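Local coordinates for protein aromatic amino acid beta-eliminating lyase/threonine aldolase (Exiguobacterium sibiricum, PDB 3LWS) that belongs to the beta-eliminating lyases, within the wider group of pyridoxal-phosphate-dependent aminotransferase-like enzymes, at residues E339-Q342 against Q343-D346. Sequence-based numbering, arbitrary orientation. Where two conformers were deposited one is given.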
ATOM      1  N   GLU A 339      17.158   1.172  26.905  1.00 27.44           N
ATOM      2  CA  GLU A 339      17.859   2.466  26.972  1.00 27.95           C
ATOM      3  C   GLU A 339      17.623   3.165  28.325  1.00 28.45           C
ATOM      4  O   GLU A 339      18.153   4.241  28.579  1.00 31.81           O
ATOM      5  CB  GLU A 339      17.447   3.335  25.766  1.00 28.36           C
ATOM      6  CG  GLU A 339      18.019   2.772  24.401  1.00 33.28           C
ATOM      7  CD  GLU A 339      17.353   3.312  23.136  1.00 42.40           C
ATOM      8  OE1 GLU A 339      16.750   4.408  23.196  1.00 50.08           O
ATOM      9  OE2 GLU A 339      17.437   2.636  22.062  1.00 48.65           O
ATOM     10  N   LEU A 340      16.821   2.569  29.190  1.00 29.02           N
ATOM     11  CA  LEU A 340      16.639   3.088  30.551  1.00 27.96           C
ATOM     12  C   LEU A 340      17.674   2.466  31.452  1.00 29.60           C
ATOM     13  O   LEU A 340      17.693   1.242  31.621  1.00 29.98           O
ATOM     14  CB  LEU A 340      15.256   2.750  31.094  1.00 28.00           C
ATOM     15  CG  LEU A 340      14.075   3.088  30.185  1.00 26.66           C
ATOM     16  CD1 LEU A 340      12.798   2.787  30.933  1.00 26.93           C
ATOM     17  CD2 LEU A 340      14.123   4.540  29.697  1.00 25.99           C
ATOM     18  N   ASP A 341      18.543   3.288  32.036  1.00 30.18           N
ATOM     19  CA  ASP A 341      19.564   2.760  32.945  1.00 29.63           C
ATOM     20  C   ASP A 341      18.918   2.356  34.261  1.00 29.71           C
ATOM     21  O   ASP A 341      17.729   2.617  34.498  1.00 28.85           O
ATOM     22  CB  ASP A 341      20.755   3.721  33.129  1.00 30.60           C
ATOM     23  CG  ASP A 341      20.366   5.039  33.750  1.00 30.20           C
ATOM     24  OD1 ASP A 341      19.793   5.041  34.855  1.00 30.20           O
ATOM     25  OD2 ASP A 341      20.645   6.079  33.134  1.00 31.92           O
ATOM     26  N   GLN A 342      19.675   1.673  35.111  1.00 29.93           N
ATOM     27  CA  GLN A 342      19.091   1.119  36.326  1.00 29.64           C
ATOM     28  C   GLN A 342      18.530   2.182  37.269  1.00 29.93           C
ATOM     29  O   GLN A 342      17.434   2.014  37.850  1.00 28.60           O
ATOM     30  CB  GLN A 342      20.104   0.239  37.063  1.00 31.08           C
ATOM     31  CG  GLN A 342      19.470  -0.686  38.105  1.00 30.85           C
ATOM     32  CD  GLN A 342      18.363  -1.558  37.525  1.00 37.30           C
ATOM     33  OE1 GLN A 342      18.530  -2.175  36.473  1.00 40.94           O
ATOM     34  NE2 GLN A 342      17.223  -1.609  38.219  1.00 37.61           N
ATOM     35  N   GLN A 343      19.253   3.294  37.386  1.00 28.59           N
ATOM     36  CA  GLN A 343      18.847   4.382  38.268  0.50 29.49           C
ATOM     37  C   GLN A 343      17.560   5.034  37.703  1.00 27.77           C
ATOM     38  O   GLN A 343      16.638   5.349  38.456  1.00 26.33           O
ATOM     39  CB  GLN A 343      19.996   5.401  38.449  0.50 29.82           C
ATOM     40  CG  GLN A 343      21.416   4.763  38.760  0.50 32.45           C
ATOM     41  CD  GLN A 343      22.044   3.959  37.579  0.50 35.73           C
ATOM     42  OE1 GLN A 343      22.494   2.813  37.751  0.50 32.00           O
ATOM     43  NE2 GLN A 343      22.048   4.557  36.382  0.50 27.37           N
ATOM     44  N   THR A 344      17.506   5.205  36.378  1.00 28.21           N
ATOM     45  CA  THR A 344      16.298   5.710  35.715  1.00 26.82           C
ATOM     46  C   THR A 344      15.103   4.752  35.929  1.00 27.49           C
ATOM     47  O   THR A 344      13.991   5.218  36.174  1.00 28.61           O
ATOM     48  CB  THR A 344      16.553   6.010  34.233  1.00 26.83           C
ATOM     49  OG1 THR A 344      17.566   7.001  34.151  1.00 28.24           O
ATOM     50  CG2 THR A 344      15.313   6.551  33.507  1.00 25.42           C
ATOM     51  N   ARG A 345      15.304   3.435  35.891  1.00 27.83           N
ATOM     52  CA  ARG A 345      14.184   2.512  36.176  1.00 29.56           C
ATOM     53  C   ARG A 345      13.789   2.586  37.618  1.00 28.35           C
ATOM     54  O   ARG A 345      12.603   2.721  37.945  1.00 28.60           O
ATOM     55  CB  ARG A 345      14.522   1.067  35.840  1.00 32.12           C
ATOM     56  CG  ARG A 345      14.726   0.815  34.389  1.00 36.90           C
ATOM     57  CD  ARG A 345      15.357  -0.544  34.160  1.00 38.74           C
ATOM     58  NE  ARG A 345      15.621  -0.768  32.740  1.00 48.71           N
ATOM     59  CZ  ARG A 345      16.333  -1.783  32.247  1.00 50.14           C
ATOM     60  NH1 ARG A 345      16.873  -2.703  33.054  1.00 54.65           N
ATOM     61  NH2 ARG A 345      16.509  -1.882  30.935  1.00 46.96           N
ATOM     62  N   ASP A 346      14.786   2.519  38.496  1.00 29.48           N
ATOM     63  CA  ASP A 346      14.543   2.519  39.938  1.00 29.66           C
ATOM     64  C   ASP A 346      13.824   3.772  40.426  1.00 28.13           C
ATOM     65  O   ASP A 346      12.903   3.678  41.236  1.00 30.29           O
ATOM     66  CB  ASP A 346      15.865   2.355  40.716  1.00 29.73           C
ATOM     67  CG  ASP A 346      16.521   0.981  40.502  1.00 34.29           C
ATOM     68  OD1 ASP A 346      15.986   0.149  39.733  1.00 33.42           O
ATOM     69  OD2 ASP A 346      17.592   0.744  41.106  1.00 36.72           O
TER
HETATM   70  O   HOH W   1      18.236   5.970  31.474  1.00 30.56           O
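D341 and T344 make the N-terminal cap of helix 342-355, the last helix of the chain, which follows the loop after strand 326-332. The evidence is a short, straight bond: T344 N donates to D341 OD1 at 2.8 Å with an N-H...O angle of 165°, reaching the oxygen nearly along its C-O axis. D341 can turn its carboxylate back over the first turn because CG sits between the backbone N and the carbonyl carbon (chi1 62°). T344 OG1 lies 3.0 Å from the same OD1, though the hydroxyl could turn its proton to another acceptor instead. A water bridges the cap: it accepts from D341 N, donates weakly to D341 OD2 and is hydrogen-bonded to T344 OG1. The main chain joins in through R345 N, which donates to D341 O at 2.9 Å.

At the next residue, Q342 swings CG anti to its backbone N and bends at chi2, bringing the amide beside D346, one turn further along. NE2 then donates to D346 OD1 on the syn side of the carboxylate but tilted out of its plane; at 2.6 Å the bond is short, and its 136° angle shows that it is bent. The amide and carboxylate planes are turned well away from each other. R345 runs back along L340, extended from CG to NE. Its CG packs 3.9 Å from L340 CB, and one guanidinium face lies over L340 O without a hydrogen bond to it. The group is held instead by Y337, through a bond from NH2 to the carbonyl and a cation-pi contact with the ring.

Two acidic side chains thus accept from donors in the first turn, and the negative charge of D341 and D346 near the helix N-terminus would be expected to interact favourably with the helix dipole.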